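Local coordinates for protein lasso peptide isopeptidase AtxE2 (Asticcacaulis excentricus, PDB 5TXE) that hydrolyses the isopeptide bond of the threaded lasso peptides astexin-2 and astexin-3, turning them into linear peptides, at residues F657-M662 with A673-W678; D450-L455 with N651-W656. The protein carries 1 engineered substitution. All coordinates share one frame; numbering follows the deposited sequence.

Contact 1: residues F657-M662 with A673-W678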
ATOM      1  N   PHE A 657      23.781  -3.999   4.081  1.00 23.63           N
ATOM      2  CA  PHE A 657      23.818  -4.004   5.543  1.00 25.02           C
ATOM      3  C   PHE A 657      24.813  -5.020   6.144  1.00 24.46           C
ATOM      4  O   PHE A 657      25.498  -4.709   7.115  1.00 27.21           O
ATOM      5  CB  PHE A 657      22.443  -4.167   6.111  1.00 23.59           C
ATOM      6  CG  PHE A 657      21.581  -2.927   5.998  1.00 21.50           C
ATOM      7  CD1 PHE A 657      22.038  -1.727   6.422  1.00 23.57           C
ATOM      8  CD2 PHE A 657      20.370  -2.980   5.382  1.00 21.79           C
ATOM      9  CE1 PHE A 657      21.278  -0.589   6.267  1.00 24.29           C
ATOM     10  CE2 PHE A 657      19.579  -1.857   5.243  1.00 21.66           C
ATOM     11  CZ  PHE A 657      20.019  -0.668   5.717  1.00 22.45           C
ATOM     12  N   ARG A 658      24.975  -6.181   5.534  1.00 25.78           N
ATOM     13  CA  ARG A 658      26.024  -7.103   5.978  1.00 27.31           C
ATOM     14  C   ARG A 658      27.407  -6.498   5.840  1.00 27.96           C
ATOM     15  O   ARG A 658      28.266  -6.685   6.715  1.00 29.78           O
ATOM     16  CB  ARG A 658      26.004  -8.414   5.220  1.00 29.37           C
ATOM     17  CG  ARG A 658      24.821  -9.270   5.571  1.00 35.78           C
ATOM     18  CD  ARG A 658      24.852 -10.633   4.851  1.00 42.15           C
ATOM     19  NE  ARG A 658      25.840 -11.496   5.466  1.00 48.06           N
ATOM     20  CZ  ARG A 658      26.790 -12.187   4.845  1.00 52.76           C
ATOM     21  NH1 ARG A 658      26.894 -12.236   3.519  1.00 52.21           N
ATOM     22  NH2 ARG A 658      27.626 -12.889   5.589  1.00 52.76           N
ATOM     23  N   PHE A 659      27.628  -5.748   4.760  1.00 28.01           N
ATOM     24  CA  PHE A 659      28.911  -5.140   4.514  1.00 26.09           C
ATOM     25  C   PHE A 659      29.200  -4.054   5.554  1.00 28.16           C
ATOM     26  O   PHE A 659      30.260  -4.072   6.165  1.00 27.49           O
ATOM     27  CB  PHE A 659      29.019  -4.593   3.059  1.00 26.39           C
ATOM     28  CG  PHE A 659      30.337  -3.901   2.729  1.00 22.96           C
ATOM     29  CD1 PHE A 659      31.416  -4.609   2.318  1.00 25.47           C
ATOM     30  CD2 PHE A 659      30.462  -2.543   2.867  1.00 23.69           C
ATOM     31  CE1 PHE A 659      32.626  -3.975   2.059  1.00 26.46           C
ATOM     32  CE2 PHE A 659      31.635  -1.900   2.574  1.00 25.33           C
ATOM     33  CZ  PHE A 659      32.716  -2.611   2.168  1.00 26.35           C
ATOM     34  N   TRP A 660      28.292  -3.104   5.742  1.00 27.66           N
ATOM     35  CA  TRP A 660      28.581  -1.982   6.568  1.00 27.32           C
ATOM     36  C   TRP A 660      28.346  -2.235   8.012  1.00 31.43           C
ATOM     37  O   TRP A 660      29.027  -1.619   8.828  1.00 28.64           O
ATOM     38  CB  TRP A 660      27.750  -0.798   6.200  1.00 27.22           C
ATOM     39  CG  TRP A 660      28.036  -0.289   4.818  1.00 27.49           C
ATOM     40  CD1 TRP A 660      27.269  -0.461   3.706  1.00 27.38           C
ATOM     41  CD2 TRP A 660      29.139   0.521   4.438  1.00 25.99           C
ATOM     42  NE1 TRP A 660      27.829   0.221   2.643  1.00 29.18           N
ATOM     43  CE2 TRP A 660      28.987   0.820   3.075  1.00 27.54           C
ATOM     44  CE3 TRP A 660      30.254   1.016   5.127  1.00 28.53           C
ATOM     45  CZ2 TRP A 660      29.893   1.584   2.385  1.00 26.22           C
ATOM     46  CZ3 TRP A 660      31.166   1.773   4.443  1.00 29.46           C
ATOM     47  CH2 TRP A 660      30.981   2.045   3.068  1.00 28.29           C
ATOM     48  N   LEU A 661      27.385  -3.091   8.369  1.00 29.23           N
ATOM     49  CA  LEU A 661      27.080  -3.320   9.777  1.00 28.26           C
ATOM     50  C   LEU A 661      27.662  -4.585  10.351  1.00 31.38           C
ATOM     51  O   LEU A 661      27.725  -4.671  11.545  1.00 33.30           O
ATOM     52  CB  LEU A 661      25.583  -3.351  10.044  1.00 30.05           C
ATOM     53  CG  LEU A 661      24.798  -2.146   9.571  1.00 28.91           C
ATOM     54  CD1 LEU A 661      23.315  -2.362   9.845  1.00 31.29           C
ATOM     55  CD2 LEU A 661      25.215  -0.834  10.170  1.00 29.46           C
ATOM     56  N   MET A 662      28.054  -5.570   9.523  1.00 34.98           N
ATOM     57  CA  MET A 662      28.723  -6.782   9.985  1.00 33.67           C
ATOM     58  C   MET A 662      30.139  -6.953   9.436  1.00 37.17           C
ATOM     59  O   MET A 662      30.804  -7.879   9.853  1.00 36.09           O
ATOM     60  CB  MET A 662      27.907  -8.041   9.616  1.00 35.34           C
ATOM     61  CG  MET A 662      26.565  -8.172  10.340  1.00 32.19           C
ATOM     62  SD  MET A 662      25.656  -9.546   9.681  1.00 35.55           S
ATOM     63  CE  MET A 662      24.243  -9.660  10.720  1.00 38.82           C
ATOM     64  N   ALA A 673      32.631  -7.540  -8.155  1.00 40.69           N
ATOM     65  CA  ALA A 673      32.691  -6.132  -8.605  1.00 38.52           C
ATOM     66  C   ALA A 673      31.927  -5.203  -7.657  1.00 34.76           C
ATOM     67  O   ALA A 673      32.326  -4.074  -7.420  1.00 34.80           O
ATOM     68  CB  ALA A 673      32.146  -5.998 -10.021  1.00 36.41           C
ATOM     69  N   GLN A 674      30.823  -5.690  -7.117  1.00 33.04           N
ATOM     70  CA  GLN A 674      30.043  -4.907  -6.171  1.00 30.84           C
ATOM     71  C   GLN A 674      30.864  -4.623  -4.932  1.00 29.62           C
ATOM     72  O   GLN A 674      30.962  -3.497  -4.507  1.00 31.28           O
ATOM     73  CB  GLN A 674      28.774  -5.657  -5.822  1.00 30.84           C
ATOM     74  CG  GLN A 674      28.083  -5.267  -4.525  1.00 34.43           C
ATOM     75  CD  GLN A 674      26.900  -6.194  -4.254  1.00 31.48           C
ATOM     76  OE1 GLN A 674      25.869  -6.050  -4.876  1.00 29.59           O
ATOM     77  NE2 GLN A 674      27.049  -7.120  -3.336  1.00 28.41           N
ATOM     78  N   TYR A 675      31.497  -5.638  -4.369  1.00 30.31           N
ATOM     79  CA  TYR A 675      32.370  -5.401  -3.204  1.00 32.28           C
ATOM     80  C   TYR A 675      33.650  -4.588  -3.493  1.00 31.86           C
ATOM     81  O   TYR A 675      34.105  -3.804  -2.633  1.00 32.06           O
ATOM     82  CB  TYR A 675      32.693  -6.722  -2.498  1.00 31.45           C
ATOM     83  CG  TYR A 675      31.456  -7.347  -1.868  1.00 31.62           C
ATOM     84  CD1 TYR A 675      30.784  -6.730  -0.785  1.00 30.72           C
ATOM     85  CD2 TYR A 675      30.950  -8.540  -2.341  1.00 30.73           C
ATOM     86  CE1 TYR A 675      29.636  -7.302  -0.219  1.00 28.15           C
ATOM     87  CE2 TYR A 675      29.814  -9.116  -1.793  1.00 32.05           C
ATOM     88  CZ  TYR A 675      29.166  -8.498  -0.713  1.00 30.11           C
ATOM     89  OH  TYR A 675      28.084  -9.144  -0.183  1.00 29.55           O
ATOM     90  N   ASP A 676      34.197  -4.686  -4.694  1.00 33.89           N
ATOM     91  CA  ASP A 676      35.255  -3.703  -5.075  1.00 38.82           C
ATOM     92  C   ASP A 676      34.763  -2.268  -4.916  1.00 34.27           C
ATOM     93  O   ASP A 676      35.422  -1.412  -4.330  1.00 36.31           O
ATOM     94  CB  ASP A 676      35.734  -3.904  -6.529  1.00 43.81           C
ATOM     95  CG  ASP A 676      36.523  -5.213  -6.734  1.00 50.87           C
ATOM     96  OD1 ASP A 676      36.970  -5.830  -5.721  1.00 59.95           O
ATOM     97  OD2 ASP A 676      36.669  -5.634  -7.909  1.00 51.97           O
ATOM     98  N   ARG A 677      33.590  -1.989  -5.457  1.00 30.67           N
ATOM     99  CA  ARG A 677      33.042  -0.665  -5.389  1.00 30.75           C
ATOM    100  C   ARG A 677      32.811  -0.237  -3.939  1.00 29.91           C
ATOM    101  O   ARG A 677      33.125   0.860  -3.559  1.00 29.40           O
ATOM    102  CB  ARG A 677      31.697  -0.699  -6.068  1.00 36.16           C
ATOM    103  CG  ARG A 677      31.560   0.066  -7.349  1.00 40.03           C
ATOM    104  CD  ARG A 677      30.079   0.177  -7.650  1.00 39.53           C
ATOM    105  NE  ARG A 677      29.715  -1.060  -8.227  1.00 42.47           N
ATOM    106  CZ  ARG A 677      28.687  -1.850  -7.959  1.00 38.56           C
ATOM    107  NH1 ARG A 677      27.740  -1.597  -7.059  1.00 40.31           N
ATOM    108  NH2 ARG A 677      28.614  -2.944  -8.697  1.00 42.86           N
ATOM    109  N   TRP A 678      32.242  -1.120  -3.131  1.00 28.22           N
ATOM    110  CA  TRP A 678      31.897  -0.755  -1.781  1.00 28.01           C
ATOM    111  C   TRP A 678      33.157  -0.628  -0.905  1.00 30.44           C
ATOM    112  O   TRP A 678      33.225   0.237  -0.019  1.00 30.28           O
ATOM    113  CB  TRP A 678      30.915  -1.752  -1.192  1.00 27.35           C
ATOM    114  CG  TRP A 678      29.592  -1.796  -1.888  1.00 25.27           C
ATOM    115  CD1 TRP A 678      29.165  -0.987  -2.887  1.00 27.08           C
ATOM    116  CD2 TRP A 678      28.539  -2.699  -1.631  1.00 23.80           C
ATOM    117  NE1 TRP A 678      27.915  -1.331  -3.274  1.00 26.77           N
ATOM    118  CE2 TRP A 678      27.513  -2.411  -2.539  1.00 23.64           C
ATOM    119  CE3 TRP A 678      28.362  -3.743  -0.725  1.00 23.08           C
ATOM    120  CZ2 TRP A 678      26.319  -3.072  -2.539  1.00 22.36           C
ATOM    121  CZ3 TRP A 678      27.138  -4.430  -0.749  1.00 26.50           C
ATOM    122  CH2 TRP A 678      26.143  -4.076  -1.624  1.00 24.34           C
TER
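Phe659 reaches from helix 643-662 to helix 672-684 and meets Trp678 with the face of its ring. The CB of Trp678 sits over that face, 4.0 Å from the ring centroid, which makes a CH-pi contact. The indole turns its edge toward the same phenyl ring in an offset edge-to-face pair. The centroid of its six-membered ring lies 5.9 Å from that of Phe659, and the planes meet at 63°. Trp678 CE3 comes within 3.9 Å of Phe659 CB, at the root of the phenyl group. The CG of Phe659 lies opposite the backbone N (chi1 179°), and this carries the ring out toward the second helix. There its CZ is 3.6 Å from the backbone O of Trp678.

Tyr675 meets Phe659 with its own ring edge, the two CD1 atoms 3.8 Å apart, and the two side chains run past each other in opposite directions. Its OH hydrogen-bonds to the backbone N of Asp666. Within its own helix Phe659 also lays CD2 over the centre of the Trp660 indole, 3.6 Å above the plane. With an alanine in place of Phe659, Trp678 CB and the edge of Tyr675 would probably lose their aromatic partner, and a gap is likely to open between the helices.

The side chains meet through carbon atoms, while the indole NE1 of Trp678 hydrogen-bonds to Glu629 OE1. The short helical segments run at 38° to each other, with axes 11.8 Å apart, so large aromatic side chains bridge the space. This is aromatic helix-helix packing between the two C-terminal helices of the modelled chain, beside the alpha/beta-hydrolase sheet and away from the annotated sites.

Contact 2: residues D450-L455 with N651-W656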
ATOM      1  N   ASP A 450       7.124  -2.958  -0.327  1.00 26.70           N
ATOM      2  CA  ASP A 450       7.779  -4.255  -0.448  1.00 28.17           C
ATOM      3  C   ASP A 450       9.209  -4.166  -1.010  1.00 27.76           C
ATOM      4  O   ASP A 450       9.520  -4.719  -2.065  1.00 29.00           O
ATOM      5  CB  ASP A 450       6.896  -5.252  -1.262  1.00 28.90           C
ATOM      6  CG  ASP A 450       7.458  -6.702  -1.193  1.00 29.35           C
ATOM      7  OD1 ASP A 450       8.515  -6.879  -0.509  1.00 28.57           O
ATOM      8  OD2 ASP A 450       6.899  -7.616  -1.863  1.00 33.73           O
ATOM      9  N   GLU A 451      10.071  -3.459  -0.284  1.00 27.96           N
ATOM     10  CA  GLU A 451      11.422  -3.155  -0.744  1.00 29.67           C
ATOM     11  C   GLU A 451      12.494  -3.733   0.181  1.00 27.23           C
ATOM     12  O   GLU A 451      13.652  -3.858  -0.225  1.00 26.41           O
ATOM     13  CB  GLU A 451      11.683  -1.653  -0.608  1.00 33.29           C
ATOM     14  CG  GLU A 451      11.521  -0.729  -1.746  1.00 38.43           C
ATOM     15  CD  GLU A 451      12.313  -1.042  -3.030  1.00 40.19           C
ATOM     16  OE1 GLU A 451      13.380  -0.369  -3.385  1.00 30.01           O
ATOM     17  OE2 GLU A 451      11.715  -1.884  -3.735  1.00 35.11           O
ATOM     18  N   ASN A 452      12.162  -3.924   1.451  1.00 24.13           N
ATOM     19  CA  ASN A 452      13.185  -4.244   2.436  1.00 27.00           C
ATOM     20  C   ASN A 452      12.800  -5.491   3.175  1.00 27.69           C
ATOM     21  O   ASN A 452      11.878  -5.457   3.981  1.00 29.52           O
ATOM     22  CB  ASN A 452      13.378  -3.079   3.387  1.00 27.80           C
ATOM     23  CG  ASN A 452      13.963  -1.852   2.673  1.00 25.78           C
ATOM     24  OD1 ASN A 452      15.157  -1.795   2.442  1.00 22.24           O
ATOM     25  ND2 ASN A 452      13.094  -0.899   2.281  1.00 26.38           N
ATOM     26  N   PRO A 453      13.502  -6.593   2.917  1.00 26.25           N
ATOM     27  CA  PRO A 453      12.975  -7.938   3.234  1.00 27.18           C
ATOM     28  C   PRO A 453      13.161  -8.373   4.723  1.00 25.72           C
ATOM     29  O   PRO A 453      14.282  -8.671   5.171  1.00 25.22           O
ATOM     30  CB  PRO A 453      13.782  -8.823   2.305  1.00 24.48           C
ATOM     31  CG  PRO A 453      15.066  -8.140   2.194  1.00 24.30           C
ATOM     32  CD  PRO A 453      14.807  -6.672   2.256  1.00 26.15           C
ATOM     33  N   ILE A 454      12.079  -8.389   5.468  1.00 22.80           N
ATOM     34  CA  ILE A 454      12.183  -8.356   6.912  1.00 23.25           C
ATOM     35  C   ILE A 454      12.660  -9.695   7.426  1.00 24.76           C
ATOM     36  O   ILE A 454      13.657  -9.776   8.135  1.00 27.44           O
ATOM     37  CB  ILE A 454      10.818  -7.971   7.506  1.00 25.63           C
ATOM     38  CG1 ILE A 454      10.617  -6.496   7.284  1.00 22.76           C
ATOM     39  CG2 ILE A 454      10.768  -8.284   9.014  1.00 24.65           C
ATOM     40  CD1 ILE A 454       9.198  -6.066   7.473  1.00 25.42           C
ATOM     41  N   LEU A 455      11.993 -10.756   7.021  1.00 23.77           N
ATOM     42  CA  LEU A 455      12.364 -12.058   7.542  1.00 26.49           C
ATOM     43  C   LEU A 455      13.729 -12.478   7.045  1.00 27.39           C
ATOM     44  O   LEU A 455      14.532 -12.922   7.835  1.00 26.80           O
ATOM     45  CB  LEU A 455      11.250 -13.098   7.239  1.00 32.32           C
ATOM     46  CG  LEU A 455       9.822 -12.735   7.766  1.00 34.99           C
ATOM     47  CD1 LEU A 455       8.782 -13.820   7.409  1.00 33.31           C
ATOM     48  CD2 LEU A 455       9.854 -12.554   9.274  1.00 32.65           C
ATOM     49  N   ASN A 651      18.301  -8.551  -2.348  1.00 24.74           N
ATOM     50  CA  ASN A 651      19.653  -9.105  -2.168  1.00 22.31           C
ATOM     51  C   ASN A 651      20.718  -8.050  -1.991  1.00 25.16           C
ATOM     52  O   ASN A 651      21.627  -8.224  -1.186  1.00 22.24           O
ATOM     53  CB  ASN A 651      20.036  -9.965  -3.344  1.00 22.01           C
ATOM     54  CG  ASN A 651      19.412 -11.338  -3.257  1.00 24.41           C
ATOM     55  OD1 ASN A 651      19.318 -11.896  -2.197  1.00 28.15           O
ATOM     56  ND2 ASN A 651      19.018 -11.886  -4.368  1.00 25.11           N
ATOM     57  N   ARG A 652      20.618  -6.948  -2.727  1.00 23.20           N
ATOM     58  CA  ARG A 652      21.602  -5.932  -2.577  1.00 22.45           C
ATOM     59  C   ARG A 652      21.442  -5.210  -1.223  1.00 22.94           C
ATOM     60  O   ARG A 652      22.410  -4.709  -0.650  1.00 19.96           O
ATOM     61  CB  ARG A 652      21.511  -4.951  -3.741  1.00 22.77           C
ATOM     62  CG  ARG A 652      22.704  -4.007  -3.795  1.00 23.16           C
ATOM     63  CD  ARG A 652      22.543  -3.017  -4.956  1.00 23.74           C
ATOM     64  NE  ARG A 652      22.879  -3.593  -6.262  1.00 25.87           N
ATOM     65  CZ  ARG A 652      22.001  -3.931  -7.199  1.00 23.82           C
ATOM     66  NH1 ARG A 652      20.746  -3.835  -6.994  1.00 21.26           N
ATOM     67  NH2 ARG A 652      22.420  -4.429  -8.352  1.00 26.72           N
ATOM     68  N   THR A 653      20.214  -5.054  -0.772  1.00 21.46           N
ATOM     69  CA  THR A 653      20.006  -4.389   0.463  1.00 22.16           C
ATOM     70  C   THR A 653      20.544  -5.239   1.639  1.00 23.99           C
ATOM     71  O   THR A 653      21.166  -4.705   2.543  1.00 23.47           O
ATOM     72  CB  THR A 653      18.531  -4.096   0.663  1.00 22.27           C
ATOM     73  OG1 THR A 653      18.212  -2.971  -0.133  1.00 23.40           O
ATOM     74  CG2 THR A 653      18.238  -3.752   2.111  1.00 21.57           C
ATOM     75  N   ILE A 654      20.362  -6.561   1.582  1.00 24.49           N
ATOM     76  CA  ILE A 654      20.982  -7.449   2.573  1.00 24.66           C
ATOM     77  C   ILE A 654      22.490  -7.374   2.478  1.00 26.81           C
ATOM     78  O   ILE A 654      23.170  -7.248   3.499  1.00 30.07           O
ATOM     79  CB  ILE A 654      20.503  -8.880   2.414  1.00 23.06           C
ATOM     80  CG1 ILE A 654      19.062  -8.958   2.840  1.00 23.23           C
ATOM     81  CG2 ILE A 654      21.290  -9.849   3.274  1.00 22.49           C
ATOM     82  CD1 ILE A 654      18.372 -10.234   2.417  1.00 24.77           C
ATOM     83  N   ASP A 655      23.035  -7.411   1.273  1.00 24.82           N
ATOM     84  CA  ASP A 655      24.470  -7.368   1.141  1.00 25.23           C
ATOM     85  C   ASP A 655      25.001  -6.054   1.721  1.00 24.98           C
ATOM     86  O   ASP A 655      26.072  -5.999   2.325  1.00 22.47           O
ATOM     87  CB  ASP A 655      24.914  -7.422  -0.319  1.00 28.72           C
ATOM     88  CG  ASP A 655      24.667  -8.764  -1.009  1.00 32.74           C
ATOM     89  OD1 ASP A 655      24.309  -9.752  -0.341  1.00 33.05           O
ATOM     90  OD2 ASP A 655      24.802  -8.827  -2.255  1.00 31.94           O
ATOM     91  N   TRP A 656      24.279  -4.982   1.468  1.00 24.28           N
ATOM     92  CA  TRP A 656      24.745  -3.678   1.877  1.00 23.67           C
ATOM     93  C   TRP A 656      24.854  -3.624   3.396  1.00 25.15           C
ATOM     94  O   TRP A 656      25.875  -3.172   3.919  1.00 25.16           O
ATOM     95  CB  TRP A 656      23.798  -2.615   1.388  1.00 21.52           C
ATOM     96  CG  TRP A 656      24.076  -1.225   1.724  1.00 19.53           C
ATOM     97  CD1 TRP A 656      23.434  -0.491   2.663  1.00 20.58           C
ATOM     98  CD2 TRP A 656      24.918  -0.328   1.039  1.00 21.37           C
ATOM     99  NE1 TRP A 656      23.855   0.802   2.648  1.00 22.01           N
ATOM    100  CE2 TRP A 656      24.783   0.937   1.661  1.00 20.11           C
ATOM    101  CE3 TRP A 656      25.814  -0.461  -0.011  1.00 22.33           C
ATOM    102  CZ2 TRP A 656      25.514   2.034   1.279  1.00 20.74           C
ATOM    103  CZ3 TRP A 656      26.522   0.677  -0.426  1.00 23.33           C
ATOM    104  CH2 TRP A 656      26.336   1.903   0.174  1.00 20.72           C
TER
HETATM  105  O   HOH W   1      15.726  -2.063  -0.193  1.00 18.68           O
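Asn452 and Thr653 are joined through one water. The water donates to Asn452 OD1 at 2.7 Å and also donates to Glu451 O at 2.7 Å. It accepts from Thr653 OG1 at 2.6 Å. Three bonds thus grip it between loop and helix, and both of its protons are used on the loop side. The hydroxyl of Thr653 stands beside its own backbone N, with chi1 at -78°, and from there it reaches the water. Asn452 OD1 and Thr653 OG1 are themselves 4.2 Å apart, so the water makes the polar link.

The van der Waals contacts are few. Thr653 CG2 lies 3.7 Å from Asn452 OD1, and the two side chains cross at about a right angle. Pro453 presses the CG of its ring against the end of Ile654, 3.9 Å from CD1. Ile654 CG1 follows at 4.1 Å from the same proline atom. Leu43 and Pro40 of helix 40-44 also touch this pair, the first on Pro453 and the second on Ile654.

The charged groups of the loop pair elsewhere. Glu451 OE1 forms a salt bridge with Lys640, and Asp450 OD1 hydrogen-bonds to the hydroxyl of Tyr650.

Pro453 holds the N-cap position of helix 454-459, and its CB points toward helix 643-662. The contact therefore joins the start of one helix to the flank of another within the alpha/beta-hydrolase domain. One water bridges the loop and the helix here, close to the catalytic centre: the side chain of Asn452 is about 9 Å from that of Tyr438, which stabilises the alkoxide intermediate.

Both contacts use helix 643-662, and their centres lie 13 Å apart. Contact 2 takes the earlier part of the helix and contact 1 its last turns. They also touch directly. Gln674 NE2 probably hydrogen-bonds to Asp655 OD2 at 3.0 Å, and Trp678 CE2 packs on Trp656 CE3 at 3.6 Å. The indole of Trp656 makes edge-to-face pairs with both Trp660 and Trp678. Contact 2 is the nearer to catalysis: the Asn452 side chain is about 10 Å from that of Ala527, the engineered substitute for the nucleophile. One helix thus joins the surroundings of the active site to the C-terminal helix 672-684.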